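PDB 5IXP: extracellular solute-binding protein family 1 from Kribbella flavida, which probably binds a solute, whose identity is not established, outside the cell membrane and hands it to an ABC transporter for uptake. Local coordinates for residues A[214-219]-A[229-234]; A[145-150]-A[161-166]; A[150-155]-A[210-215]. One frame throughout, in Å; residues are numbered along the deposited sequence.

Contact 1. Residues A[214-219]-A[229-234]; sequences AKLPAW and TDAFAT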
loop_
_atom_site.group_PDB
_atom_site.type_symbol
_atom_site.label_atom_id
_atom_site.label_comp_id
_atom_site.label_asym_id
_atom_site.label_seq_id
_atom_site.Cartn_x
_atom_site.Cartn_y
_atom_site.Cartn_z
ATOM N N ALA A 214 10.395 14.231 11.513
ATOM C CA ALA A 214 11.779 14.394 11.090
ATOM C C ALA A 214 11.906 15.157 9.778
ATOM O O ALA A 214 13.027 15.500 9.391
ATOM C CB ALA A 214 12.456 13.027 10.969
ATOM N N LYS A 215 10.791 15.435 9.095
ATOM C CA LYS A 215 10.775 16.228 7.858
ATOM C C LYS A 215 11.585 15.578 6.738
ATOM O O LYS A 215 12.186 16.273 5.909
ATOM C CB LYS A 215 11.280 17.655 8.099
ATOM C CG LYS A 215 10.725 18.327 9.340
ATOM C CD LYS A 215 11.579 19.532 9.701
ATOM C CE LYS A 215 11.087 20.205 10.957
ATOM N NZ LYS A 215 9.734 20.775 10.744
ATOM N N LEU A 216 11.600 14.250 6.674
ATOM C CA LEU A 216 12.414 13.556 5.686
ATOM C C LEU A 216 11.537 13.019 4.567
ATOM O O LEU A 216 10.725 12.112 4.812
ATOM C CB LEU A 216 13.177 12.419 6.346
ATOM C CG LEU A 216 14.215 12.885 7.355
ATOM C CD1 LEU A 216 14.573 11.731 8.257
ATOM C CD2 LEU A 216 15.442 13.410 6.608
ATOM N N PRO A 217 11.665 13.519 3.340
ATOM C CA PRO A 217 10.843 13.007 2.237
ATOM C C PRO A 217 11.154 11.544 1.965
ATOM O O PRO A 217 12.312 11.155 1.804
ATOM C CB PRO A 217 11.245 13.899 1.056
ATOM C CG PRO A 217 11.847 15.124 1.696
ATOM C CD PRO A 217 12.552 14.606 2.901
ATOM N N ALA A 218 10.102 10.731 1.918
ATOM C CA ALA A 218 10.268 9.296 1.733
ATOM C C ALA A 218 11.071 8.993 0.474
ATOM O O ALA A 218 10.879 9.624 -0.568
ATOM C CB ALA A 218 8.905 8.625 1.647
ATOM N N TRP A 219 11.978 8.020 0.584
ATOM C CA TRP A 219 12.823 7.503 -0.493
ATOM C C TRP A 219 13.918 8.478 -0.903
ATOM O O TRP A 219 14.699 8.157 -1.800
ATOM C CB TRP A 219 12.009 7.095 -1.733
ATOM C CG TRP A 219 10.803 6.287 -1.338
ATOM C CD1 TRP A 219 9.500 6.682 -1.384
ATOM C CD2 TRP A 219 10.801 4.960 -0.794
ATOM N NE1 TRP A 219 8.687 5.683 -0.914
ATOM C CE2 TRP A 219 9.459 4.616 -0.544
ATOM C CE3 TRP A 219 11.802 4.030 -0.502
ATOM C CZ2 TRP A 219 9.090 3.376 -0.017
ATOM C CZ3 TRP A 219 11.434 2.802 0.016
ATOM C CH2 TRP A 219 10.088 2.487 0.257
ATOM N N THR A 229 20.734 6.863 12.094
ATOM C CA THR A 229 20.748 7.906 13.112
ATOM C C THR A 229 19.548 7.700 14.029
ATOM O O THR A 229 18.722 6.802 13.820
ATOM C CB THR A 229 20.661 9.311 12.502
ATOM O OG1 THR A 229 19.318 9.534 12.043
ATOM C CG2 THR A 229 21.634 9.477 11.331
ATOM N N ASP A 230 19.427 8.569 15.038
ATOM C CA ASP A 230 18.267 8.574 15.920
ATOM C C ASP A 230 17.168 9.519 15.437
ATOM O O ASP A 230 16.387 10.011 16.257
ATOM C CB ASP A 230 18.694 8.941 17.344
ATOM C CG ASP A 230 19.661 7.935 17.944
ATOM O OD1 ASP A 230 19.773 6.811 17.401
ATOM O OD2 ASP A 230 20.304 8.269 18.966
ATOM N N ALA A 231 17.074 9.764 14.124
ATOM C CA ALA A 231 16.214 10.834 13.616
ATOM C C ALA A 231 14.732 10.596 13.914
ATOM O O ALA A 231 14.001 11.553 14.204
ATOM C CB ALA A 231 16.421 11.014 12.116
ATOM N N PHE A 232 14.253 9.353 13.814
ATOM C CA PHE A 232 12.836 9.103 14.085
ATOM C C PHE A 232 12.647 7.741 14.744
ATOM O O PHE A 232 13.428 6.812 14.520
ATOM C CB PHE A 232 11.972 9.204 12.811
ATOM C CG PHE A 232 12.481 8.387 11.659
ATOM C CD1 PHE A 232 12.087 7.068 11.494
ATOM C CD2 PHE A 232 13.349 8.944 10.726
ATOM C CE1 PHE A 232 12.559 6.314 10.414
ATOM C CE2 PHE A 232 13.826 8.194 9.652
ATOM C CZ PHE A 232 13.428 6.876 9.499
ATOM N N ALA A 233 11.574 7.627 15.542
ATOM C CA ALA A 233 11.372 6.473 16.411
ATOM C C ALA A 233 10.273 5.516 15.967
ATOM O O ALA A 233 10.233 4.389 16.477
ATOM C CB ALA A 233 11.056 6.930 17.848
ATOM N N THR A 234 9.367 5.927 15.071
ATOM C CA THR A 234 8.296 5.050 14.597
ATOM C C THR A 234 8.069 5.251 13.102
ATOM O O THR A 234 8.437 6.280 12.526
ATOM C CB THR A 234 6.953 5.300 15.302
ATOM O OG1 THR A 234 6.416 6.558 14.861
ATOM C CG2 THR A 234 7.099 5.315 16.832
#
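Ala214 lies early in the loop that joins helix 195-209 to helix 221-226. Its side chain points toward 229-234, and Ala214 CB sits 3.9 Å from Ala231 O. The same methyl, Ala214 CB, is 4.2 Å from Phe232 CD2. Leu216 brings the longer side chain. Its CG is anti to the carbonyl carbon (chi1 -66°). This carries Leu216 CD1 to the edge of the Phe232 ring, near the ring plane and 3.9 Å from Phe232 CE2. Leu216 CD1 also reaches the methyl of Ala231, at 4.3 Å from Ala231 CB. Leu216 packs further on Ala222, Trp223 and Ala226 of helix 221-226.

On the other segment, Thr229 forms an ST turn. Thr229 OG1 accepts a bent hydrogen bond of 3.1 Å from Ala231 N. Phe232 holds CG in the crowded position between the backbone N and the carbonyl carbon (chi1 51°). Its ring also meets Phe227 edge-to-face. Strand 232-238, which takes in the end of this segment, pairs with strand 108-121 in the mixed sheet of this solute-binding protein, so the contact lays a loop against the approach to a sheet strand. No hydrogen bond crosses between the two segments. The contact is mainly apolar, so it probably rests on dispersion and the hydrophobic effect and sets no fixed direction.

Contact 2. Residues A[145-150]-A[161-166]; sequences TSYFAA and SAWFDS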
loop_
_atom_site.group_PDB
_atom_site.type_symbol
_atom_site.label_atom_id
_atom_site.label_comp_id
_atom_site.label_asym_id
_atom_site.label_seq_id
_atom_site.Cartn_x
_atom_site.Cartn_y
_atom_site.Cartn_z
ATOM N N THR A 145 -5.017 10.019 17.716
ATOM C CA THR A 145 -4.852 10.940 18.838
ATOM C C THR A 145 -3.895 10.358 19.877
ATOM O O THR A 145 -2.982 11.043 20.353
ATOM C CB THR A 145 -6.213 11.255 19.450
ATOM O OG1 THR A 145 -7.023 11.919 18.471
ATOM C CG2 THR A 145 -6.057 12.169 20.656
ATOM N N SER A 146 -4.066 9.076 20.208
ATOM C CA SER A 146 -3.158 8.419 21.149
ATOM C C SER A 146 -1.748 8.291 20.578
ATOM O O SER A 146 -0.760 8.409 21.313
ATOM C CB SER A 146 -3.704 7.043 21.525
ATOM O OG SER A 146 -4.977 7.157 22.139
ATOM N N TYR A 147 -1.638 8.024 19.274
ATOM C CA TYR A 147 -0.325 7.960 18.634
ATOM C C TYR A 147 0.428 9.285 18.778
ATOM O O TYR A 147 1.605 9.308 19.160
ATOM C CB TYR A 147 -0.505 7.574 17.163
ATOM C CG TYR A 147 0.752 7.569 16.329
ATOM C CD1 TYR A 147 1.641 6.492 16.376
ATOM C CD2 TYR A 147 1.037 8.625 15.479
ATOM C CE1 TYR A 147 2.796 6.477 15.586
ATOM C CE2 TYR A 147 2.176 8.625 14.689
ATOM C CZ TYR A 147 3.049 7.553 14.748
ATOM O OH TYR A 147 4.163 7.570 13.959
ATOM N N PHE A 148 -0.239 10.404 18.486
ATOM C CA PHE A 148 0.430 11.699 18.606
ATOM C C PHE A 148 0.678 12.074 20.065
ATOM O O PHE A 148 1.708 12.677 20.388
ATOM C CB PHE A 148 -0.385 12.779 17.894
ATOM C CG PHE A 148 -0.480 12.572 16.394
ATOM C CD1 PHE A 148 0.669 12.394 15.627
ATOM C CD2 PHE A 148 -1.715 12.528 15.763
ATOM C CE1 PHE A 148 0.586 12.190 14.240
ATOM C CE2 PHE A 148 -1.812 12.320 14.384
ATOM C CZ PHE A 148 -0.661 12.155 13.614
ATOM N N ALA A 149 -0.256 11.739 20.956
ATOM C CA ALA A 149 -0.023 11.992 22.374
ATOM C C ALA A 149 1.210 11.241 22.868
ATOM O O ALA A 149 2.027 11.799 23.609
ATOM C CB ALA A 149 -1.258 11.602 23.188
ATOM N N ALA A 150 1.363 9.973 22.471
ATOM C CA ALA A 150 2.578 9.243 22.817
ATOM C C ALA A 150 3.802 9.908 22.198
ATOM O O ALA A 150 4.874 9.952 22.811
ATOM C CB ALA A 150 2.472 7.783 22.363
ATOM N N SER A 161 15.406 13.574 18.824
ATOM C CA SER A 161 14.725 12.605 17.973
ATOM C C SER A 161 13.330 13.103 17.634
ATOM O O SER A 161 12.725 13.867 18.390
ATOM C CB SER A 161 14.620 11.226 18.639
ATOM O OG SER A 161 15.892 10.618 18.753
ATOM N N ALA A 162 12.825 12.662 16.489
ATOM C CA ALA A 162 11.438 12.880 16.124
ATOM C C ALA A 162 10.648 11.590 16.324
ATOM O O ALA A 162 11.202 10.510 16.554
ATOM C CB ALA A 162 11.325 13.368 14.679
ATOM N N TRP A 163 9.329 11.718 16.220
ATOM C CA TRP A 163 8.441 10.581 16.424
ATOM C C TRP A 163 8.288 9.758 15.148
ATOM O O TRP A 163 8.337 8.520 15.192
ATOM C CB TRP A 163 7.087 11.096 16.914
ATOM C CG TRP A 163 6.082 10.064 17.364
ATOM C CD1 TRP A 163 4.782 9.951 16.940
ATOM C CD2 TRP A 163 6.271 9.035 18.349
ATOM N NE1 TRP A 163 4.153 8.917 17.603
ATOM C CE2 TRP A 163 5.044 8.343 18.474
ATOM C CE3 TRP A 163 7.350 8.643 19.154
ATOM C CZ2 TRP A 163 4.876 7.273 19.353
ATOM C CZ3 TRP A 163 7.175 7.576 20.029
ATOM C CH2 TRP A 163 5.949 6.912 20.122
ATOM N N PHE A 164 8.111 10.422 14.005
ATOM C CA PHE A 164 7.935 9.738 12.731
ATOM C C PHE A 164 8.760 10.450 11.665
ATOM O O PHE A 164 9.259 11.559 11.876
ATOM C CB PHE A 164 6.454 9.675 12.328
ATOM C CG PHE A 164 5.746 11.006 12.359
ATOM C CD1 PHE A 164 5.922 11.930 11.331
ATOM C CD2 PHE A 164 4.870 11.318 13.402
ATOM C CE1 PHE A 164 5.260 13.157 11.350
ATOM C CE2 PHE A 164 4.200 12.537 13.428
ATOM C CZ PHE A 164 4.392 13.459 12.401
ATOM N N ASP A 165 8.876 9.811 10.491
ATOM C CA ASP A 165 9.811 10.305 9.485
ATOM C C ASP A 165 9.284 11.531 8.734
ATOM O O ASP A 165 10.046 12.471 8.499
ATOM C CB ASP A 165 10.197 9.183 8.510
ATOM C CG ASP A 165 8.996 8.556 7.808
ATOM O OD1 ASP A 165 7.888 8.532 8.379
ATOM O OD2 ASP A 165 9.171 8.065 6.680
ATOM N N SER A 166 8.010 11.561 8.328
ATOM C CA SER A 166 7.515 12.730 7.600
ATOM C C SER A 166 6.020 12.911 7.812
ATOM O O SER A 166 5.285 11.951 8.068
ATOM C CB SER A 166 7.813 12.654 6.085
ATOM O OG SER A 166 7.027 11.670 5.412
#
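An aromatic cluster forms where the loop 161-166, which follows helix 144-157, folds back on the first half of that helix, in a protein of the periplasmic-binding-protein clan. The largest bump is the indole of Trp163. Its CG is anti to the backbone N (chi1 -172°), which sends the ring toward the helix. It fills the hollow between Tyr147 and Ala150. Trp163 NE1 stands over the centre of the Tyr147 ring, 3.3 Å above its plane. The Tyr147 ring and the five-membered ring of Trp163 meet obliquely, with planes at 48°. On the benzo side of the indole, Trp163 CZ2 rests 3.9 Å from the Ala150 methyl, CB. Ala150 C lies over one indole face, offset toward its rim.

Phe164 is the second bump. It reaches the tip of Tyr147 and the end of Phe148. Phe164 CB is 3.5 Å from Tyr147 OH. The hydroxyl itself is hydrogen-bonded to Thr234 OG1 on strand 232-238, so its polar end is satisfied within the buried cluster. Phe148 starts away from the loop, yet its ring end swings back. One face of Phe148 is covered by Tyr147 CD2, and Thr170, Met174, Gln203 and Ala207 of two further helices also touch its side chain. At the edge of the Phe148 ring, near its plane, Phe164 CE2 lies 3.7 Å from Phe148 CE1.

Contact 3. Residues A[150-155]-A[210-215]; sequences AGRRFK and DGLSAK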
loop_
_atom_site.group_PDB
_atom_site.type_symbol
_atom_site.label_atom_id
_atom_site.label_comp_id
_atom_site.label_asym_id
_atom_site.label_seq_id
_atom_site.Cartn_x
_atom_site.Cartn_y
_atom_site.Cartn_z
ATOM N N ALA A 150 1.363 9.973 22.471
ATOM C CA ALA A 150 2.578 9.243 22.817
ATOM C C ALA A 150 3.802 9.908 22.198
ATOM O O ALA A 150 4.874 9.952 22.811
ATOM C CB ALA A 150 2.472 7.783 22.363
ATOM N N GLY A 151 3.662 10.435 20.984
ATOM C CA GLY A 151 4.781 11.130 20.363
ATOM C C GLY A 151 5.201 12.378 21.122
ATOM O O GLY A 151 6.391 12.685 21.221
ATOM N N ARG A 152 4.231 13.130 21.636
ATOM C CA ARG A 152 4.571 14.316 22.418
ATOM C C ARG A 152 5.241 13.930 23.729
ATOM O O ARG A 152 6.206 14.578 24.153
ATOM C CB ARG A 152 3.320 15.160 22.659
ATOM C CG ARG A 152 2.772 15.768 21.373
ATOM C CD ARG A 152 1.726 16.821 21.638
ATOM N NE ARG A 152 0.669 16.309 22.510
ATOM C CZ ARG A 152 -0.425 15.692 22.078
ATOM N NH1 ARG A 152 -0.619 15.504 20.772
ATOM N NH2 ARG A 152 -1.327 15.263 22.953
ATOM N N ARG A 153 4.734 12.880 24.384
ATOM C CA ARG A 153 5.405 12.330 25.556
ATOM C C ARG A 153 6.841 11.941 25.222
ATOM O O ARG A 153 7.779 12.285 25.955
ATOM C CB ARG A 153 4.607 11.128 26.075
ATOM C CG ARG A 153 5.332 10.276 27.091
ATOM C CD ARG A 153 4.552 9.007 27.453
ATOM N NE ARG A 153 5.394 8.086 28.214
ATOM C CZ ARG A 153 5.015 6.883 28.639
ATOM N NH1 ARG A 153 3.795 6.429 28.376
ATOM N NH2 ARG A 153 5.867 6.126 29.323
ATOM N N PHE A 154 7.025 11.219 24.114
ATOM C CA PHE A 154 8.361 10.857 23.648
ATOM C C PHE A 154 9.216 12.092 23.415
ATOM O O PHE A 154 10.355 12.173 23.891
ATOM C CB PHE A 154 8.257 10.029 22.356
ATOM C CG PHE A 154 9.591 9.703 21.724
ATOM C CD1 PHE A 154 10.291 8.564 22.101
ATOM C CD2 PHE A 154 10.139 10.526 20.747
ATOM C CE1 PHE A 154 11.521 8.257 21.528
ATOM C CE2 PHE A 154 11.366 10.228 20.172
ATOM C CZ PHE A 154 12.057 9.090 20.561
ATOM N N LYS A 155 8.687 13.058 22.661
ATOM C CA LYS A 155 9.472 14.224 22.269
ATOM C C LYS A 155 9.935 15.014 23.485
ATOM O O LYS A 155 11.050 15.554 23.498
ATOM C CB LYS A 155 8.643 15.107 21.339
ATOM C CG LYS A 155 9.418 16.229 20.695
ATOM C CD LYS A 155 10.522 15.679 19.830
ATOM C CE LYS A 155 11.322 16.799 19.194
ATOM N NZ LYS A 155 12.773 16.488 19.233
ATOM N N ASP A 210 4.601 20.431 16.994
ATOM C CA ASP A 210 5.104 19.870 18.238
ATOM C C ASP A 210 6.431 19.142 18.057
ATOM O O ASP A 210 6.903 18.503 19.002
ATOM C CB ASP A 210 4.060 18.932 18.851
ATOM C CG ASP A 210 2.787 19.662 19.259
ATOM O OD1 ASP A 210 2.872 20.873 19.559
ATOM O OD2 ASP A 210 1.707 19.030 19.281
ATOM N N GLY A 211 7.045 19.235 16.877
ATOM C CA GLY A 211 8.345 18.634 16.653
ATOM C C GLY A 211 8.322 17.146 16.408
ATOM O O GLY A 211 9.362 16.489 16.520
ATOM N N LEU A 212 7.166 16.584 16.062
ATOM C CA LEU A 212 7.055 15.135 15.941
ATOM C C LEU A 212 7.584 14.600 14.618
ATOM O O LEU A 212 7.783 13.387 14.504
ATOM C CB LEU A 212 5.598 14.705 16.126
ATOM C CG LEU A 212 5.136 14.376 17.556
ATOM C CD1 LEU A 212 5.713 15.289 18.604
ATOM C CD2 LEU A 212 3.621 14.323 17.654
ATOM N N SER A 213 7.832 15.459 13.632
ATOM C CA SER A 213 8.250 15.019 12.307
ATOM C C SER A 213 9.745 15.224 12.108
ATOM O O SER A 213 10.290 16.270 12.462
ATOM C CB SER A 213 7.501 15.772 11.206
ATOM O OG SER A 213 8.015 15.417 9.929
ATOM N N ALA A 214 10.395 14.231 11.513
ATOM C CA ALA A 214 11.779 14.394 11.090
ATOM C C ALA A 214 11.906 15.157 9.778
ATOM O O ALA A 214 13.027 15.500 9.391
ATOM C CB ALA A 214 12.456 13.027 10.969
ATOM N N LYS A 215 10.791 15.435 9.095
ATOM C CA LYS A 215 10.775 16.228 7.858
ATOM C C LYS A 215 11.585 15.578 6.738
ATOM O O LYS A 215 12.186 16.273 5.909
ATOM C CB LYS A 215 11.280 17.655 8.099
ATOM C CG LYS A 215 10.725 18.327 9.340
ATOM C CD LYS A 215 11.579 19.532 9.701
ATOM C CE LYS A 215 11.087 20.205 10.957
ATOM N NZ LYS A 215 9.734 20.775 10.744
HETATM O O HOH W 1 0.663 16.716 18.563
#
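Lys155 leaves helix 144-157 with its CB directed toward 210-215. Lys155 CB lies 4.0 Å from the Leu212 methyl CD1. Lys155 CG is anti to the backbone N (chi1 -171°) and passes 3.8 Å from Asp210 O. A bend at chi2 (62°) then turns the chain along the backbone of Gly211. Lys155 CD is 3.6 Å from Gly211 O, and Lys155 CE comes closer, to 3.3 Å from the same Gly211 O. The tip, NZ, goes on to the carbonyls of Ser161 and Met158, with a hydrogen bond to each. An alanine here would lose these two bonds and the methylene cover over Gly211, and would probably loosen the fit between helix 144-157, the turn at Gly211 and the chain at Ser161.

The backbone that the lysine lies along is the turn just after helix 195-209, which ends in a Schellman motif, with Gly211 at positive phi as the C-prime residue. Leu212 N bonds to Ala207 O and Gly211 N to Thr208 O. Leu212 then packs on Gly151, where the helix has no side chain, with Leu212 CD1 3.8 Å from Gly151 O.

Arg152 runs past Asp210 on the solvent side. Its chain bends at chi3, and Arg152 CD is 3.2 Å from Asp210 OD2. The guanidinium and carboxylate planes are 70° apart. One water links the two charged groups, accepting from Arg152 NH1 at 2.8 Å and donating to Asp210 OD2 at 2.6 Å.

Of the parts involved, helix 144-157 comes first and serves two contacts, with Ala150 shared. Contact 2 closes a short loop when 161-166 returns to the helix. Contact 3 opens on the helix before contact 2 has closed and ends only at 210-215, so the two cross. Contact 1 follows in series after contact 2. It starts on Ala214 and Lys215, where contact 3 ends, and closes a short loop around helix 221-226. The segment 161-166 lies at the middle of the group: Trp163 N probably bonds to Leu212 O, and Ser161 OG probably bonds to Asp230 O. Together the contacts tie helix 144-157, the end of helix 195-209 and strand 232-238.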